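Local atomic coordinates of cycloalternan-forming enzyme (Listeria monocytogenes serovar 1/2a, PDB entry 5F7U), a protein that is a multidomain, carbohydrate-binding member of glycosyl hydrolase family 31, built round a TIM barrel and carrying a family 6 carbohydrate-binding module. Residues Asp404-Tyr409 with Asp464-Glu469; Asp770-Gly775 with Ile783-Asp788. The protein carries 1 engineered substitution. All coordinates share one frame; numbering follows the deposited sequence.

Contact 1: residues Asp404-Tyr409 with Asp464-Glu469. With GLC (alpha-D-glucopyranose), chain C; GLC (alpha-D-glucopyranose), chain F; GLC (alpha-D-glucopyranose), chain B.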
loop_
_atom_site.group_PDB
_atom_site.type_symbol
_atom_site.label_atom_id
_atom_site.label_comp_id
_atom_site.label_asym_id
_atom_site.label_seq_id
_atom_site.Cartn_x
_atom_site.Cartn_y
_atom_site.Cartn_z
ATOM N N ASP A 404 -2.535 -29.934 -12.440
ATOM C CA ASP A 404 -1.755 -30.776 -13.350
ATOM C C ASP A 404 -0.458 -30.127 -13.869
ATOM O O ASP A 404 0.340 -30.788 -14.538
ATOM C CB ASP A 404 -2.655 -31.235 -14.525
ATOM C CG ASP A 404 -3.159 -30.073 -15.402
ATOM O OD1 ASP A 404 -2.804 -28.894 -15.168
ATOM O OD2 ASP A 404 -3.921 -30.342 -16.358
ATOM N N GLU A 405 -0.268 -28.835 -13.582
ATOM C CA GLU A 405 0.914 -28.058 -14.039
ATOM C C GLU A 405 1.019 -28.043 -15.573
ATOM O O GLU A 405 2.119 -27.923 -16.139
ATOM C CB GLU A 405 2.218 -28.604 -13.410
ATOM C CG GLU A 405 2.232 -28.588 -11.875
ATOM C CD GLU A 405 2.371 -27.177 -11.308
ATOM O OE1 GLU A 405 2.883 -26.292 -12.020
ATOM O OE2 GLU A 405 1.983 -26.945 -10.137
ATOM N N GLU A 406 -0.137 -28.172 -16.229
ATOM C CA GLU A 406 -0.228 -28.108 -17.675
ATOM C C GLU A 406 -1.351 -27.192 -18.124
ATOM O O GLU A 406 -1.101 -26.225 -18.828
ATOM C CB GLU A 406 -0.424 -29.506 -18.262
ATOM C CG GLU A 406 0.748 -30.456 -18.057
ATOM C CD GLU A 406 2.023 -30.050 -18.787
ATOM O OE1 GLU A 406 2.040 -29.076 -19.579
ATOM O OE2 GLU A 406 3.057 -30.718 -18.544
ATOM N N THR A 407 -2.582 -27.514 -17.728
ATOM C CA THR A 407 -3.746 -26.692 -18.058
ATOM C C THR A 407 -3.972 -25.608 -17.000
ATOM O O THR A 407 -4.564 -24.570 -17.283
ATOM C CB THR A 407 -5.043 -27.522 -18.127
ATOM O OG1 THR A 407 -5.372 -28.037 -16.826
ATOM C CG2 THR A 407 -4.926 -28.692 -19.151
ATOM N N TYR A 408 -3.574 -25.897 -15.764
ATOM C CA TYR A 408 -3.838 -25.031 -14.605
ATOM C C TYR A 408 -5.325 -24.832 -14.282
ATOM O O TYR A 408 -5.683 -23.885 -13.583
ATOM C CB TYR A 408 -3.069 -23.694 -14.702
ATOM C CG TYR A 408 -1.594 -23.933 -14.633
ATOM C CD1 TYR A 408 -0.964 -24.099 -13.393
ATOM C CD2 TYR A 408 -0.839 -24.059 -15.798
ATOM C CE1 TYR A 408 0.383 -24.375 -13.316
ATOM C CE2 TYR A 408 0.521 -24.340 -15.740
ATOM C CZ TYR A 408 1.118 -24.488 -14.490
ATOM O OH TYR A 408 2.465 -24.775 -14.422
ATOM N N TYR A 409 -6.192 -25.708 -14.799
ATOM C CA TYR A 409 -7.567 -25.732 -14.318
ATOM C C TYR A 409 -8.050 -27.129 -13.912
ATOM O O TYR A 409 -9.208 -27.291 -13.521
ATOM C CB TYR A 409 -8.535 -25.020 -15.286
ATOM C CG TYR A 409 -8.660 -25.656 -16.649
ATOM C CD1 TYR A 409 -9.496 -26.751 -16.845
ATOM C CD2 TYR A 409 -7.965 -25.136 -17.752
ATOM C CE1 TYR A 409 -9.610 -27.346 -18.095
ATOM C CE2 TYR A 409 -8.081 -25.717 -19.014
ATOM C CZ TYR A 409 -8.907 -26.818 -19.174
ATOM O OH TYR A 409 -9.062 -27.413 -20.412
ATOM N N ASP A 464 5.448 -25.498 -23.452
ATOM C CA ASP A 464 6.889 -25.770 -23.408
ATOM C C ASP A 464 7.336 -26.813 -24.438
ATOM O O ASP A 464 8.397 -27.427 -24.296
ATOM C CB ASP A 464 7.293 -26.183 -21.998
ATOM C CG ASP A 464 6.675 -27.498 -21.568
ATOM O OD1 ASP A 464 5.758 -28.016 -22.250
ATOM O OD2 ASP A 464 7.108 -28.016 -20.525
ATOM N N GLY A 465 6.512 -27.021 -25.461
ATOM C CA GLY A 465 6.839 -27.953 -26.532
ATOM C C GLY A 465 6.627 -29.420 -26.214
ATOM O O GLY A 465 6.760 -30.245 -27.105
ATOM N N THR A 466 6.308 -29.754 -24.961
ATOM C CA THR A 466 5.917 -31.127 -24.598
ATOM C C THR A 466 4.493 -31.433 -25.089
ATOM O O THR A 466 3.669 -30.517 -25.247
ATOM C CB THR A 466 5.999 -31.398 -23.075
ATOM O OG1 THR A 466 5.152 -30.486 -22.363
ATOM C CG2 THR A 466 7.439 -31.264 -22.548
ATOM N N VAL A 467 4.221 -32.715 -25.339
ATOM C CA VAL A 467 2.885 -33.183 -25.714
ATOM C C VAL A 467 2.050 -33.360 -24.443
ATOM O O VAL A 467 2.488 -34.011 -23.491
ATOM C CB VAL A 467 2.950 -34.502 -26.531
ATOM C CG1 VAL A 467 1.555 -35.045 -26.819
ATOM C CG2 VAL A 467 3.703 -34.278 -27.840
ATOM N N TYR A 468 0.867 -32.736 -24.414
ATOM C CA TYR A 468 -0.087 -32.945 -23.320
ATOM C C TYR A 468 -1.479 -32.691 -23.872
ATOM O O TYR A 468 -1.844 -31.544 -24.162
ATOM C CB TYR A 468 0.207 -32.022 -22.118
ATOM C CG TYR A 468 -0.420 -32.491 -20.831
ATOM C CD1 TYR A 468 0.211 -33.454 -20.042
ATOM C CD2 TYR A 468 -1.650 -31.964 -20.384
ATOM C CE1 TYR A 468 -0.354 -33.896 -18.849
ATOM C CE2 TYR A 468 -2.224 -32.395 -19.185
ATOM C CZ TYR A 468 -1.570 -33.361 -18.420
ATOM O OH TYR A 468 -2.107 -33.821 -17.233
ATOM N N GLU A 469 -2.240 -33.776 -24.040
ATOM C CA GLU A 469 -3.469 -33.761 -24.845
ATOM C C GLU A 469 -4.406 -32.566 -24.613
ATOM O O GLU A 469 -4.714 -31.828 -25.562
ATOM C CB GLU A 469 -4.225 -35.081 -24.691
ATOM C CG GLU A 469 -5.372 -35.248 -25.671
ATOM C CD GLU A 469 -6.076 -36.594 -25.544
ATOM O OE1 GLU A 469 -5.898 -37.305 -24.528
ATOM O OE2 GLU A 469 -6.841 -36.934 -26.464
HETATM C C1 GLC C . -5.193 -37.147 -18.220
HETATM C C2 GLC C . -6.300 -37.847 -19.023
HETATM C C3 GLC C . -5.803 -38.291 -20.401
HETATM C C4 GLC C . -5.151 -37.135 -21.157
HETATM C C5 GLC C . -4.072 -36.452 -20.304
HETATM C C6 GLC C . -3.562 -35.180 -20.967
HETATM O O2 GLC C . -6.798 -38.976 -18.301
HETATM O O3 GLC C . -6.900 -38.791 -21.172
HETATM O O4 GLC C . -4.567 -37.617 -22.369
HETATM O O5 GLC C . -4.593 -36.102 -19.009
HETATM O O6 GLC C . -4.646 -34.251 -21.105
HETATM C C1 GLC F . 5.788 -22.068 -8.559
HETATM C C2 GLC F . 6.631 -22.495 -9.768
HETATM C C3 GLC F . 5.753 -22.745 -11.001
HETATM C C4 GLC F . 4.604 -23.700 -10.678
HETATM C C5 GLC F . 3.811 -23.115 -9.500
HETATM C C6 GLC F . 2.577 -23.915 -9.103
HETATM O O2 GLC F . 7.574 -21.471 -10.093
HETATM O O3 GLC F . 6.543 -23.275 -12.072
HETATM O O4 GLC F . 3.775 -23.845 -11.838
HETATM O O5 GLC F . 4.684 -22.971 -8.361
HETATM O O6 GLC F . 2.996 -25.149 -8.513
HETATM C C1 GLC B . 0.098 -37.969 -18.632
HETATM C C2 GLC B . 0.541 -39.388 -18.194
HETATM C C3 GLC B . -0.607 -40.276 -17.676
HETATM C C4 GLC B . -1.533 -39.521 -16.722
HETATM C C5 GLC B . -1.998 -38.285 -17.491
HETATM C C6 GLC B . -3.209 -37.573 -16.899
HETATM O O1 GLC B . -0.396 -37.950 -19.987
HETATM O O2 GLC B . 1.198 -40.048 -19.283
HETATM O O3 GLC B . -0.089 -41.436 -17.020
HETATM O O4 GLC B . -2.647 -40.337 -16.346
HETATM O O5 GLC B . -0.887 -37.404 -17.736
HETATM O O6 GLC B . -4.273 -38.125 -17.687
HETATM O O HOH W 1 -4.566 -32.891 -16.762
HETATM O O HOH W 2 0.173 -33.517 -14.929
#

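Contact 2: residues Asp770-Gly775 with Ile783-Asp788. With GLC (alpha-D-glucopyranose), chain D; GLC (alpha-D-glucopyranose), chain E.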
loop_
_atom_site.group_PDB
_atom_site.type_symbol
_atom_site.label_atom_id
_atom_site.label_comp_id
_atom_site.label_asym_id
_atom_site.label_seq_id
_atom_site.Cartn_x
_atom_site.Cartn_y
_atom_site.Cartn_z
ATOM N N ASP A 770 0.284 4.446 24.755
ATOM C CA ASP A 770 0.721 3.072 24.484
ATOM C C ASP A 770 -0.467 2.137 24.695
ATOM O O ASP A 770 -1.018 2.071 25.793
ATOM C CB ASP A 770 1.864 2.774 25.469
ATOM C CG ASP A 770 2.504 1.417 25.271
ATOM O OD1 ASP A 770 1.794 0.435 24.977
ATOM O OD2 ASP A 770 3.736 1.352 25.471
ATOM N N ILE A 771 -0.886 1.425 23.653
ATOM C CA ILE A 771 -2.109 0.600 23.765
ATOM C C ILE A 771 -1.963 -0.640 24.650
ATOM O O ILE A 771 -2.967 -1.238 25.043
ATOM C CB ILE A 771 -2.725 0.218 22.392
ATOM C CG1 ILE A 771 -1.840 -0.787 21.635
ATOM C CG2 ILE A 771 -2.958 1.492 21.564
ATOM C CD1 ILE A 771 -2.524 -1.465 20.456
ATOM N N TRP A 772 -0.722 -1.026 24.945
ATOM C CA TRP A 772 -0.447 -2.261 25.669
ATOM C C TRP A 772 -0.472 -2.054 27.175
ATOM O O TRP A 772 -0.753 -2.990 27.915
ATOM C CB TRP A 772 0.940 -2.788 25.294
ATOM C CG TRP A 772 1.135 -2.962 23.826
ATOM C CD1 TRP A 772 1.884 -2.167 22.988
ATOM C CD2 TRP A 772 0.607 -4.019 23.015
ATOM N NE1 TRP A 772 1.835 -2.659 21.696
ATOM C CE2 TRP A 772 1.065 -3.795 21.683
ATOM C CE3 TRP A 772 -0.206 -5.129 23.279
ATOM C CZ2 TRP A 772 0.736 -4.649 20.620
ATOM C CZ3 TRP A 772 -0.537 -5.998 22.209
ATOM C CH2 TRP A 772 -0.065 -5.742 20.898
ATOM N N ASN A 773 -0.155 -0.833 27.617
ATOM C CA ASN A 773 0.135 -0.581 29.036
ATOM C C ASN A 773 -0.331 0.775 29.612
ATOM O O ASN A 773 -0.198 1.011 30.822
ATOM C CB ASN A 773 1.645 -0.811 29.324
ATOM C CG ASN A 773 2.563 0.123 28.521
ATOM O OD1 ASN A 773 2.271 1.306 28.317
ATOM N ND2 ASN A 773 3.687 -0.428 28.036
ATOM N N GLY A 774 -0.856 1.666 28.766
ATOM C CA GLY A 774 -1.316 2.971 29.242
ATOM C C GLY A 774 -0.247 4.028 29.463
ATOM O O GLY A 774 -0.527 5.067 30.086
ATOM N N GLY A 775 0.977 3.789 28.977
ATOM C CA GLY A 775 2.022 4.818 29.019
ATOM C C GLY A 775 1.614 6.021 28.189
ATOM O O GLY A 775 1.206 5.886 27.042
ATOM N N ILE A 783 10.647 9.879 20.404
ATOM C CA ILE A 783 10.886 9.184 21.670
ATOM C C ILE A 783 11.742 7.942 21.422
ATOM O O ILE A 783 11.850 7.478 20.279
ATOM C CB ILE A 783 9.572 8.825 22.418
ATOM C CG1 ILE A 783 8.725 7.794 21.636
ATOM C CG2 ILE A 783 8.788 10.103 22.755
ATOM C CD1 ILE A 783 7.661 7.121 22.487
ATOM N N SER A 784 12.361 7.433 22.491
ATOM C CA SER A 784 13.059 6.144 22.446
ATOM C C SER A 784 12.227 5.128 23.216
ATOM O O SER A 784 11.965 5.305 24.404
ATOM C CB SER A 784 14.461 6.276 23.032
ATOM O OG SER A 784 15.180 5.063 22.881
ATOM N N TYR A 785 11.787 4.084 22.528
ATOM C CA TYR A 785 10.952 3.045 23.127
ATOM C C TYR A 785 11.758 1.756 23.224
ATOM O O TYR A 785 12.283 1.264 22.205
ATOM C CB TYR A 785 9.705 2.827 22.253
ATOM C CG TYR A 785 8.567 2.008 22.850
ATOM C CD1 TYR A 785 8.609 0.617 22.847
ATOM C CD2 TYR A 785 7.402 2.634 23.334
ATOM C CE1 TYR A 785 7.548 -0.142 23.345
ATOM C CE2 TYR A 785 6.338 1.893 23.826
ATOM C CZ TYR A 785 6.421 0.508 23.833
ATOM O OH TYR A 785 5.372 -0.240 24.312
ATOM N N TYR A 786 11.877 1.208 24.442
ATOM C CA TYR A 786 12.557 -0.073 24.587
ATOM C C TYR A 786 11.612 -1.186 24.138
ATOM O O TYR A 786 10.541 -1.394 24.729
ATOM C CB TYR A 786 13.046 -0.334 26.028
ATOM C CG TYR A 786 13.632 -1.730 26.169
ATOM C CD1 TYR A 786 14.869 -2.050 25.592
ATOM C CD2 TYR A 786 12.934 -2.739 26.846
ATOM C CE1 TYR A 786 15.403 -3.340 25.693
ATOM C CE2 TYR A 786 13.454 -4.028 26.953
ATOM C CZ TYR A 786 14.684 -4.318 26.382
ATOM O OH TYR A 786 15.199 -5.581 26.517
ATOM N N ALA A 787 12.028 -1.905 23.095
ATOM C CA ALA A 787 11.225 -3.011 22.582
ATOM C C ALA A 787 12.096 -4.243 22.418
ATOM O O ALA A 787 12.897 -4.347 21.464
ATOM C CB ALA A 787 10.583 -2.625 21.253
ATOM N N ASP A 788 11.951 -5.187 23.343
ATOM C CA ASP A 788 12.619 -6.472 23.166
ATOM C C ASP A 788 11.979 -7.179 21.984
ATOM O O ASP A 788 11.033 -6.649 21.378
ATOM C CB ASP A 788 12.584 -7.321 24.454
ATOM C CG ASP A 788 11.181 -7.824 24.827
ATOM O OD1 ASP A 788 10.263 -7.955 23.980
ATOM O OD2 ASP A 788 11.008 -8.131 26.024
HETATM C C1 GLC D . 7.388 0.091 27.662
HETATM C C2 GLC D . 8.570 0.550 26.805
HETATM C C3 GLC D . 8.973 1.973 27.218
HETATM C C4 GLC D . 7.759 2.916 27.182
HETATM C C5 GLC D . 6.654 2.360 28.094
HETATM C C6 GLC D . 5.368 3.180 28.142
HETATM O O2 GLC D . 9.669 -0.351 26.999
HETATM O O3 GLC D . 10.047 2.448 26.399
HETATM O O4 GLC D . 8.119 4.235 27.598
HETATM O O5 GLC D . 6.315 1.050 27.612
HETATM O O6 GLC D . 4.851 3.329 26.814
HETATM C C1 GLC E . 13.372 -1.373 30.938
HETATM C C2 GLC E . 12.379 -1.192 32.112
HETATM C C3 GLC E . 10.971 -0.767 31.654
HETATM C C4 GLC E . 11.188 0.530 30.856
HETATM C C5 GLC E . 12.098 0.318 29.632
HETATM C C6 GLC E . 12.967 1.557 29.383
HETATM O O1 GLC E . 13.823 -2.732 30.800
HETATM O O2 GLC E . 12.367 -2.333 32.982
HETATM O O3 GLC E . 10.107 -0.736 32.830
HETATM O O4 GLC E . 9.974 1.137 30.405
HETATM O O5 GLC E . 12.859 -0.912 29.668
HETATM O O6 GLC E . 14.358 1.407 29.696
#

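Contact 1: residues Asp404-Tyr409 with Asp464-Glu469
Glu406 lays the aliphatic part of its side chain flat on the Tyr468 ring: CG of Glu406 sits 3.4 Å from the ring centroid and only 3° off the normal, a textbook CH-pi contact, while CB of Glu406 lies 3.5 Å from CD2 of Tyr468. The Glu406 chain bends at chi2 (-66°), which lets its carboxylate run on over the tyrosine with the two planes 22° apart; OE1 then leaves the contact to form salt bridges with Arg471 and Lys462. Glutamate suits this place because its methylenes pack on the ring while the charge reaches those bases. The opposite ring face takes a sugar, C6 of the chain C glucose lying near CE2 of Tyr468, so the aromatic is clamped between protein and carbohydrate. Both segments are loops of the family 31 TIM-barrel domain: 404-409 follows barrel strand 396-399, whereas the loop 464-469 leads into helix 469-481, with Tyr468 as its N-cap residue. Asp404 approaches the phenol end, its carboxylate perpendicular to the ring, and a water joins OD2 of Asp404 and OH of Tyr468, 2.7 Å from each. The other oxygen of that carboxylate, OD1 of Asp404, accepts from the backbone N of Glu406 (an Asx turn), of Thr407 (an Asx motif) and of Tyr408, three bonds that fix the loop; a short acidic side chain is well fitted to collect so many donors. Flanking glutamates bind sugar too: OE1 of Glu405 accepts from O4 of the chain F glucose at 2.6 Å, and OE1 of Glu469 from O4 of the same chain C glucose that covers Tyr468, also at 2.6 Å.

Contact 2: residues Asp770-Gly775 with Ile783-Asp788
The backbones of Asp770-Gly775, a turn between strands 767-770 and 776-778, and of Ile783-Asp788, largely on strand 781-786, stay well apart, the nearest CA atoms being those of Asp770 and Tyr785 at 10.3 Å. Two side chains span that gap. Tyr785 has CG anti to its N (chi1 -167°), directing the ring across to the turn, where its OH donates to OD2 of Asp770 at 2.6 Å, on the syn side and 26° out of the carboxylate plane. OD2 of Asp770 lies in the plane of the ring at its edge, leaving a face for sugar: C2 of the chain D glucose stands 3.6 Å above the centre of the Tyr785 ring. O6 of the same glucose donates to OD2 of Asp770, while ND2 of Asn773 donates to the glucose O5 at 3.0 Å. OD1 of Asp770 receives the N-H of Trp772 in an Asx turn, and OD1 of Asn773 receives that of Gly775 in a second one. Gly775, with no side chain, lets C6 of the sugar come close, 3.8 Å from CA of Gly775. From the strand, the N of Tyr786 donates to glucose O3, and its O accepts from glucose O2 at 2.6 Å. Tyrosine thus supplies both a sugar-stacking face and a hydroxyl donor, and one aspartate oxygen grips protein and ligand together; since this pair of donors would stabilise negative charge, Asp770 is probably ionised.

In the fold
Contact 1 closes before contact 2 opens along the chain, and the two lie on opposite sides of its centre, their own centres 55 Å apart and their nearest atoms about 38 Å apart. Residues 404-409 and 464-469 lie in loops of the barrel domain, the first after barrel strand 396-399, the second after the short strand 460-461 that follows barrel strand 452-457. Residues 770-775 and 783-788 belong to the family 31 C-terminal domain, where the turn joins two neighbouring strands of a six-stranded antiparallel sheet and strand 781-786 pairs with 758-763 in another. No sheet is shared. Each contact nevertheless borders bound glucose, so carbohydrate is held at widely separated places on one chain.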